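Local coordinates for protein galactitol-1-phosphate 5-dehydrogenase (PDB 4UEJ) that oxidises galactitol 1-phosphate to D-tagatose 6-phosphate with NAD(+), as a zinc-dependent dehydrogenase of the alcohol dehydrogenase family, at residues G58-G63 and I143-V148; E160-I165 and H253-L258; F90-C95 and S101-Y106. All coordinates share one frame; numbering follows the deposited sequence.

Contact 1. Residues G58-G63 and I143-V148. With ZN (zinc ion), chain D.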
loop_
_atom_site.group_PDB
_atom_site.type_symbol
_atom_site.label_atom_id
_atom_site.label_comp_id
_atom_site.label_asym_id
_atom_site.label_seq_id
_atom_site.Cartn_x
_atom_site.Cartn_y
_atom_site.Cartn_z
ATOM N N GLY A 58 -25.680 16.189 -0.294
ATOM C CA GLY A 58 -25.599 16.452 1.133
ATOM C C GLY A 58 -25.519 15.200 1.996
ATOM O O GLY A 58 -26.543 14.551 2.245
ATOM N N HIS A 59 -24.319 14.875 2.476
ATOM C CA HIS A 59 -24.155 13.716 3.354
ATOM C C HIS A 59 -23.448 14.039 4.667
ATOM O O HIS A 59 -22.987 13.139 5.378
ATOM C CB HIS A 59 -23.401 12.593 2.629
ATOM C CG HIS A 59 -22.028 12.967 2.163
ATOM N ND1 HIS A 59 -21.796 13.610 0.967
ATOM C CD2 HIS A 59 -20.812 12.757 2.718
ATOM C CE1 HIS A 59 -20.493 13.785 0.808
ATOM N NE2 HIS A 59 -19.878 13.278 1.858
ATOM N N GLU A 60 -23.377 15.326 4.983
ATOM C CA GLU A 60 -22.705 15.812 6.177
ATOM C C GLU A 60 -23.687 16.708 6.892
ATOM O O GLU A 60 -23.609 17.930 6.765
ATOM C CB GLU A 60 -21.444 16.614 5.832
ATOM C CG GLU A 60 -20.389 15.896 5.013
ATOM C CD GLU A 60 -19.215 16.810 4.680
ATOM O OE1 GLU A 60 -19.380 18.044 4.783
ATOM O OE2 GLU A 60 -18.121 16.304 4.337
ATOM N N PHE A 61 -24.635 16.127 7.614
ATOM C CA PHE A 61 -25.652 16.974 8.203
ATOM C C PHE A 61 -26.205 16.480 9.526
ATOM O O PHE A 61 -26.036 15.324 9.904
ATOM C CB PHE A 61 -26.812 17.205 7.212
ATOM C CG PHE A 61 -27.578 15.964 6.805
ATOM C CD1 PHE A 61 -27.210 15.246 5.681
ATOM C CD2 PHE A 61 -28.722 15.580 7.492
ATOM C CE1 PHE A 61 -27.941 14.128 5.275
ATOM C CE2 PHE A 61 -29.464 14.458 7.092
ATOM C CZ PHE A 61 -29.089 13.753 5.979
ATOM N N SER A 62 -26.848 17.405 10.234
ATOM C CA SER A 62 -27.498 17.108 11.497
ATOM C C SER A 62 -28.860 17.770 11.546
ATOM O O SER A 62 -29.178 18.632 10.731
ATOM C CB SER A 62 -26.647 17.592 12.674
ATOM O OG SER A 62 -26.433 18.989 12.575
ATOM N N GLY A 63 -29.655 17.374 12.523
ATOM C CA GLY A 63 -30.975 17.949 12.680
ATOM C C GLY A 63 -31.703 17.243 13.794
ATOM O O GLY A 63 -31.093 16.546 14.605
ATOM N N ILE A 143 -19.607 15.500 12.224
ATOM C CA ILE A 143 -19.259 14.159 12.690
ATOM C C ILE A 143 -18.830 13.246 11.551
ATOM O O ILE A 143 -17.816 12.558 11.662
ATOM C CB ILE A 143 -20.416 13.518 13.448
ATOM C CG1 ILE A 143 -20.648 14.290 14.742
ATOM C CG2 ILE A 143 -20.118 12.051 13.760
ATOM C CD1 ILE A 143 -21.573 13.578 15.675
ATOM N N GLU A 144 -19.593 13.239 10.461
ATOM C CA GLU A 144 -19.258 12.413 9.318
ATOM C C GLU A 144 -17.854 12.750 8.753
ATOM O O GLU A 144 -17.027 11.837 8.590
ATOM C CB GLU A 144 -20.364 12.529 8.259
ATOM C CG GLU A 144 -20.396 11.397 7.250
ATOM C CD GLU A 144 -19.466 11.616 6.091
ATOM O OE1 GLU A 144 -18.889 12.717 5.993
ATOM O OE2 GLU A 144 -19.292 10.673 5.286
ATOM N N PRO A 145 -17.551 14.043 8.500
ATOM C CA PRO A 145 -16.188 14.288 8.003
ATOM C C PRO A 145 -15.074 14.002 9.033
ATOM O O PRO A 145 -13.970 13.610 8.611
ATOM C CB PRO A 145 -16.221 15.779 7.595
ATOM C CG PRO A 145 -17.441 16.347 8.224
ATOM C CD PRO A 145 -18.424 15.214 8.291
ATOM N N ILE A 146 -15.352 14.130 10.330
ATOM C CA ILE A 146 -14.377 13.712 11.344
ATOM C C ILE A 146 -14.070 12.229 11.195
ATOM O O ILE A 146 -12.912 11.808 11.224
ATOM C CB ILE A 146 -14.881 13.979 12.754
ATOM C CG1 ILE A 146 -14.924 15.486 12.993
ATOM C CG2 ILE A 146 -13.939 13.361 13.803
ATOM C CD1 ILE A 146 -15.722 15.832 14.197
ATOM N N THR A 147 -15.116 11.433 11.015
ATOM C CA THR A 147 -14.901 9.992 10.975
ATOM C C THR A 147 -14.097 9.537 9.770
ATOM O O THR A 147 -13.563 8.448 9.801
ATOM C CB THR A 147 -16.218 9.184 10.995
ATOM O OG1 THR A 147 -16.991 9.459 9.817
ATOM C CG2 THR A 147 -17.019 9.500 12.275
ATOM N N VAL A 148 -14.025 10.346 8.717
ATOM C CA VAL A 148 -13.195 9.994 7.566
ATOM C C VAL A 148 -11.735 9.799 8.006
ATOM O O VAL A 148 -11.113 8.749 7.741
ATOM C CB VAL A 148 -13.272 11.055 6.471
ATOM C CG1 VAL A 148 -12.297 10.745 5.361
ATOM C CG2 VAL A 148 -14.697 11.132 5.917
HETATM ZN ZN ZN D . -17.842 13.170 2.316
HETATM O O HOH W 1 -17.445 13.850 4.165
#

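Contact 2. Residues E160-I165 and H253-L258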
loop_
_atom_site.group_PDB
_atom_site.type_symbol
_atom_site.label_atom_id
_atom_site.label_comp_id
_atom_site.label_asym_id
_atom_site.label_seq_id
_atom_site.Cartn_x
_atom_site.Cartn_y
_atom_site.Cartn_z
ATOM N N GLU A 160 -1.126 6.960 17.859
ATOM C CA GLU A 160 -0.403 7.221 19.106
ATOM C C GLU A 160 1.120 7.044 18.991
ATOM O O GLU A 160 1.618 6.011 18.531
ATOM C CB GLU A 160 -0.946 6.332 20.229
ATOM C CG GLU A 160 -0.182 6.492 21.534
ATOM C CD GLU A 160 -1.085 6.541 22.753
ATOM O OE1 GLU A 160 -2.155 5.893 22.744
ATOM O OE2 GLU A 160 -0.722 7.240 23.723
ATOM N N ASN A 161 1.848 8.071 19.425
ATOM C CA ASN A 161 3.304 8.136 19.331
ATOM C C ASN A 161 3.843 8.049 17.910
ATOM O O ASN A 161 5.020 7.785 17.721
ATOM C CB ASN A 161 3.945 7.036 20.181
ATOM C CG ASN A 161 3.537 7.126 21.621
ATOM O OD1 ASN A 161 3.457 8.218 22.178
ATOM N ND2 ASN A 161 3.249 5.984 22.233
ATOM N N LYS A 162 2.995 8.278 16.913
ATOM C CA LYS A 162 3.469 8.319 15.536
ATOM C C LYS A 162 3.739 9.736 15.055
ATOM O O LYS A 162 3.210 10.728 15.581
ATOM C CB LYS A 162 2.470 7.632 14.594
ATOM C CG LYS A 162 2.276 6.163 14.908
ATOM C CD LYS A 162 1.367 5.457 13.903
ATOM C CE LYS A 162 1.229 3.975 14.246
ATOM N NZ LYS A 162 0.178 3.249 13.442
ATOM N N ASN A 163 4.582 9.826 14.038
ATOM C CA ASN A 163 4.835 11.093 13.386
ATOM C C ASN A 163 3.868 11.223 12.226
ATOM O O ASN A 163 4.064 10.639 11.158
ATOM C CB ASN A 163 6.291 11.174 12.932
ATOM C CG ASN A 163 7.234 11.289 14.106
ATOM O OD1 ASN A 163 7.053 12.159 14.959
ATOM N ND2 ASN A 163 8.224 10.394 14.181
ATOM N N VAL A 164 2.809 11.976 12.463
ATOM C CA VAL A 164 1.704 12.047 11.529
ATOM C C VAL A 164 1.957 13.175 10.552
ATOM O O VAL A 164 2.405 14.275 10.924
ATOM C CB VAL A 164 0.359 12.232 12.271
ATOM C CG1 VAL A 164 -0.796 12.482 11.292
ATOM C CG2 VAL A 164 0.065 10.985 13.100
ATOM N N ILE A 165 1.698 12.887 9.289
ATOM C CA ILE A 165 1.804 13.893 8.247
ATOM C C ILE A 165 0.470 13.928 7.527
ATOM O O ILE A 165 0.021 12.907 6.996
ATOM C CB ILE A 165 2.945 13.574 7.262
ATOM C CG1 ILE A 165 4.268 13.432 8.014
ATOM C CG2 ILE A 165 3.031 14.634 6.164
ATOM C CD1 ILE A 165 5.449 13.076 7.103
ATOM N N HIS A 253 9.670 2.522 6.425
ATOM C CA HIS A 253 8.475 1.793 6.852
ATOM C C HIS A 253 7.292 2.688 7.224
ATOM O O HIS A 253 6.464 2.294 8.044
ATOM C CB HIS A 253 8.809 0.885 8.038
ATOM C CG HIS A 253 9.733 -0.239 7.688
ATOM N ND1 HIS A 253 9.342 -1.558 7.723
ATOM C CD2 HIS A 253 11.023 -0.241 7.275
ATOM C CE1 HIS A 253 10.354 -2.327 7.363
ATOM N NE2 HIS A 253 11.387 -1.553 7.088
ATOM N N ALA A 254 7.190 3.866 6.601
ATOM C CA ALA A 254 6.054 4.734 6.854
ATOM C C ALA A 254 4.780 4.046 6.451
ATOM O O ALA A 254 4.774 3.184 5.559
ATOM C CB ALA A 254 6.191 6.082 6.107
ATOM N N GLN A 255 3.716 4.388 7.160
ATOM C CA GLN A 255 2.368 4.031 6.748
ATOM C C GLN A 255 1.799 5.171 5.938
ATOM O O GLN A 255 1.851 6.338 6.353
ATOM C CB GLN A 255 1.468 3.754 7.943
ATOM C CG GLN A 255 1.794 2.493 8.710
ATOM C CD GLN A 255 1.026 2.445 10.003
ATOM O OE1 GLN A 255 1.170 3.329 10.861
ATOM N NE2 GLN A 255 0.172 1.449 10.138
ATOM N N LEU A 256 1.235 4.855 4.781
ATOM C CA LEU A 256 0.636 5.885 3.933
ATOM C C LEU A 256 -0.824 5.563 3.659
ATOM O O LEU A 256 -1.140 4.693 2.844
ATOM C CB LEU A 256 1.402 6.025 2.617
ATOM C CG LEU A 256 0.764 6.820 1.474
ATOM C CD1 LEU A 256 0.290 8.198 1.934
ATOM C CD2 LEU A 256 1.750 6.938 0.329
ATOM N N ALA A 257 -1.705 6.292 4.339
ATOM C CA ALA A 257 -3.146 6.085 4.216
ATOM C C ALA A 257 -3.726 6.982 3.143
ATOM O O ALA A 257 -3.587 8.210 3.188
ATOM C CB ALA A 257 -3.844 6.333 5.536
ATOM N N LEU A 258 -4.391 6.358 2.180
ATOM C CA LEU A 258 -4.927 7.076 1.038
ATOM C C LEU A 258 -6.395 7.332 1.293
ATOM O O LEU A 258 -7.182 6.399 1.359
ATOM C CB LEU A 258 -4.739 6.271 -0.250
ATOM C CG LEU A 258 -3.302 5.903 -0.631
ATOM C CD1 LEU A 258 -3.306 5.009 -1.866
ATOM C CD2 LEU A 258 -2.462 7.142 -0.866
#

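Contact 3. Residues F90-C95 and S101-Y106. With ZN (zinc ion), chain C.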
loop_
_atom_site.group_PDB
_atom_site.type_symbol
_atom_site.label_atom_id
_atom_site.label_comp_id
_atom_site.label_asym_id
_atom_site.label_seq_id
_atom_site.Cartn_x
_atom_site.Cartn_y
_atom_site.Cartn_z
ATOM N N PHE A 90 -26.190 -5.314 4.804
ATOM C CA PHE A 90 -26.023 -6.052 6.061
ATOM C C PHE A 90 -26.186 -7.561 5.949
ATOM O O PHE A 90 -26.234 -8.256 6.973
ATOM C CB PHE A 90 -26.991 -5.535 7.132
ATOM C CG PHE A 90 -26.672 -4.162 7.613
ATOM C CD1 PHE A 90 -25.501 -3.914 8.303
ATOM C CD2 PHE A 90 -27.556 -3.118 7.394
ATOM C CE1 PHE A 90 -25.209 -2.640 8.750
ATOM C CE2 PHE A 90 -27.271 -1.845 7.836
ATOM C CZ PHE A 90 -26.100 -1.609 8.523
ATOM N N THR A 91 -26.265 -8.083 4.730
ATOM C CA THR A 91 -26.507 -9.517 4.568
ATOM C C THR A 91 -25.588 -10.209 3.560
ATOM O O THR A 91 -25.683 -11.418 3.382
ATOM C CB THR A 91 -27.964 -9.793 4.140
ATOM O OG1 THR A 91 -28.198 -9.227 2.846
ATOM C CG2 THR A 91 -28.941 -9.194 5.150
ATOM N N CYS A 92 -24.711 -9.454 2.903
ATOM C CA CYS A 92 -23.736 -10.053 1.982
ATOM C C CYS A 92 -22.497 -10.460 2.776
ATOM O O CYS A 92 -22.338 -10.032 3.915
ATOM C CB CYS A 92 -23.362 -9.081 0.870
ATOM S SG CYS A 92 -22.395 -7.664 1.447
ATOM N N PRO A 93 -21.622 -11.298 2.188
ATOM C CA PRO A 93 -20.443 -11.747 2.937
ATOM C C PRO A 93 -19.560 -10.607 3.429
ATOM O O PRO A 93 -19.070 -10.689 4.550
ATOM C CB PRO A 93 -19.692 -12.611 1.917
ATOM C CG PRO A 93 -20.764 -13.145 1.041
ATOM C CD PRO A 93 -21.756 -12.016 0.904
ATOM N N GLU A 94 -19.362 -9.576 2.611
ATOM C CA GLU A 94 -18.578 -8.417 3.029
ATOM C C GLU A 94 -19.188 -7.763 4.276
ATOM O O GLU A 94 -18.484 -7.483 5.241
ATOM C CB GLU A 94 -18.471 -7.404 1.888
ATOM C CG GLU A 94 -17.411 -7.723 0.831
ATOM C CD GLU A 94 -17.881 -8.729 -0.217
ATOM O OE1 GLU A 94 -18.965 -9.331 -0.045
ATOM O OE2 GLU A 94 -17.156 -8.915 -1.220
ATOM N N CYS A 95 -20.499 -7.534 4.255
ATOM C CA CYS A 95 -21.164 -6.891 5.397
ATOM C C CYS A 95 -21.041 -7.748 6.647
ATOM O O CYS A 95 -20.798 -7.238 7.731
ATOM C CB CYS A 95 -22.644 -6.624 5.110
ATOM S SG CYS A 95 -22.991 -5.172 4.096
ATOM N N SER A 101 -18.090 -0.852 3.656
ATOM C CA SER A 101 -17.758 0.003 2.538
ATOM C C SER A 101 -17.413 -0.800 1.286
ATOM O O SER A 101 -17.226 -0.228 0.211
ATOM C CB SER A 101 -16.612 0.935 2.934
ATOM O OG SER A 101 -17.019 1.690 4.065
ATOM N N GLN A 102 -17.361 -2.124 1.424
ATOM C CA GLN A 102 -17.212 -2.998 0.269
ATOM C C GLN A 102 -18.513 -3.719 -0.071
ATOM O O GLN A 102 -18.526 -4.638 -0.896
ATOM C CB GLN A 102 -16.094 -4.027 0.496
ATOM C CG GLN A 102 -14.682 -3.425 0.432
ATOM C CD GLN A 102 -14.309 -2.684 1.699
ATOM O OE1 GLN A 102 -14.508 -3.186 2.801
ATOM N NE2 GLN A 102 -13.771 -1.474 1.548
ATOM N N CYS A 103 -19.605 -3.308 0.561
ATOM C CA CYS A 103 -20.908 -3.854 0.189
ATOM C C CYS A 103 -21.163 -3.549 -1.292
ATOM O O CYS A 103 -20.941 -2.428 -1.741
ATOM C CB CYS A 103 -22.015 -3.261 1.064
ATOM S SG CYS A 103 -23.636 -3.852 0.622
ATOM N N ALA A 104 -21.593 -4.544 -2.055
ATOM C CA ALA A 104 -21.816 -4.340 -3.486
ATOM C C ALA A 104 -23.144 -3.628 -3.721
ATOM O O ALA A 104 -23.340 -2.983 -4.754
ATOM C CB ALA A 104 -21.780 -5.664 -4.230
ATOM N N LYS A 105 -24.047 -3.738 -2.750
ATOM C CA LYS A 105 -25.378 -3.151 -2.873
ATOM C C LYS A 105 -25.668 -2.151 -1.760
ATOM O O LYS A 105 -26.623 -2.326 -1.002
ATOM C CB LYS A 105 -26.439 -4.249 -2.865
ATOM C CG LYS A 105 -27.559 -4.041 -3.873
ATOM C CD LYS A 105 -28.834 -4.741 -3.432
ATOM C CE LYS A 105 -29.557 -5.353 -4.624
ATOM N NZ LYS A 105 -31.008 -5.548 -4.363
ATOM N N TYR A 106 -24.850 -1.110 -1.652
ATOM C CA TYR A 106 -25.096 -0.109 -0.618
ATOM C C TYR A 106 -25.733 1.143 -1.205
ATOM O O TYR A 106 -25.510 1.484 -2.366
ATOM C CB TYR A 106 -23.812 0.230 0.154
ATOM C CG TYR A 106 -22.694 0.984 -0.559
ATOM C CD1 TYR A 106 -22.804 2.345 -0.859
ATOM C CD2 TYR A 106 -21.492 0.351 -0.854
ATOM C CE1 TYR A 106 -21.761 3.033 -1.457
ATOM C CE2 TYR A 106 -20.451 1.029 -1.469
ATOM C CZ TYR A 106 -20.590 2.368 -1.768
ATOM O OH TYR A 106 -19.547 3.037 -2.371
HETATM ZN ZN ZN C . -23.764 -5.867 2.030
#

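Contact 1. Residues G58-G63 and I143-V148
His59 and Glu60 on segment 58-63, which runs into strand 60-68 of the GroES-like domain, meet Glu144 and Pro145 on helix 143-155 at the catalytic zinc site of a zinc-containing alcohol dehydrogenase. Metal coordination comes first: His59 NE2 binds the zinc ion at 2.1 Å, water 1 binds it at 2.0 Å, and Cys38 is another ligand. The water in turn donates to both glutamates at 2.6 Å each, which lets it bridge two carboxylate oxygens, Glu60 OE2 and Glu144 OE1, 4.0 Å apart. Glu144, assigned as a zinc ligand by similarity, here acts through that water. Glu60 OE1, on the other branch, forms a salt bridge with Lys341.

Across the segments the remaining contacts are van der Waals. Glu144 bends at chi2 (-85°), bringing Glu144 OE2 to 3.6 Å from His59 CD2, at the edge of the imidazole, with the two planes 85° apart. The extended Glu60 chain crosses the Pro145 ring obliquely, while the carboxylates of Glu60 and Glu144 lie 40° apart in plane. A separate hydrogen bond forms within the helix, where Thr147 OG1 donates to Glu144 O at 2.7 Å.

Contact 2. Residues E160-I165 and H253-L258
Lys162 and Gln255 reach towards each other and meet through a single hydrogen bond, from Lys162 NZ to Gln255 OE1 at 2.8 Å. The ammonium group approaches in the plane of the amide carbonyl, on a lone pair, with a C=O...N angle of 126°. The end of the lysine methylene chain comes along with it, Lys162 CE lying 3.4 Å from Gln255 OE1, and the two side chains cross at about a right angle. Full extension of the lysine beyond CG (chi2 -176°, chi3 179°) carries NZ far enough to make the bond.

Both polar ends have second partners just beyond helix 143-155. Lys162 NZ also donates to Gly158 O, and Gln255 NE2 donates to Ala156 O. The amide is therefore fixed in its rotation, oxygen to the lysine and nitrogen to the main chain. With a leucine in place of the lysine, Gln255 OE1 and Gly158 O would probably both lose the donor that the ammonium group supplies, and the amide would be held from its nitrogen side alone.

Further out lies the parallel sheet of the Rossmann fold. Lys162 immediately precedes strand 163-167 and Gln255 begins strand 255-258, with strand 231-235 running between the two, so the side chains span an intervening strand near the beginnings of all three. Gln255 also packs on Leu232 of that middle strand and on Ile284 of the next one outward. The chemistry is that of a partly exposed ammonium group shared between neutral carbonyl oxygens, which implies a directional tie without charge pairing between these two residues.

Contact 3. Residues F90-C95 and S101-Y106
A zinc ion joins Cys92 and Cys95 to Cys103, making this a metal-bridged contact in a lobe of the GroES-like domain, between the start of helix 93-96 and the loop that leads to strand 107-108. Zinc is bound by Cys92 SG at 2.3 Å and by Cys103 SG at 2.5 Å; Cys95 provides a third sulfur and Cys89 completes the set of four. No direct hydrogen bond crosses between the segments, so the metal is the principal tie. With SG anti to the backbone N (chi1 178°), Cys103 turns its sulfur to the zinc, and Cys103 CB lies 3.7 Å from Cys95 SG.

Backbone N-H groups support the sulfurs from within the 90-95 segment. Cys92 is the N-cap of the short helix, and its SG accepts from Cys95 N at 3.4 Å with a nearly straight angle of 161°. A weak hydrogen bond runs from Phe90 N to Cys95 SG. Such donors are likely to offset part of the negative charge that thiolate ligands bring to the metal.

Beside the zinc, Glu94 bends at chi2 (82°) and lays its CG against Gln102, 3.7 Å from Gln102 O and 3.9 Å from Gln102 CB. The two side chains cross at about a right angle, and their polar ends turn to the second subunit: Glu94 OE2 forms a salt bridge with Arg228 of that subunit, and Gln102 NE2 donates to Arg278 O, also of the second subunit. Four cysteines closely spaced in sequence around one zinc ion form the structural zinc site characteristic of zinc-containing alcohol dehydrogenases.

Contacts 1 and 3 each hold a zinc ion, the catalytic one and the four-cysteine one, with centres about 21 Å apart and nearest atoms about 9 Å apart. In sequence, contact 3 falls between the two segments of contact 1. Helix 143-155 leads from contact 1 towards contact 2, whose centre is about 24 Å away. A glycerol, probably from the crystallisation liquor, lies beside Glu144 at the catalytic zinc site. Within one chain contacts 2 and 3 have centres about 29 Å apart, yet the dimer brings them together: His253 NE2 hydrogen-bonds to Gln102 OE1 of the second subunit, and the reciprocal bond is weak.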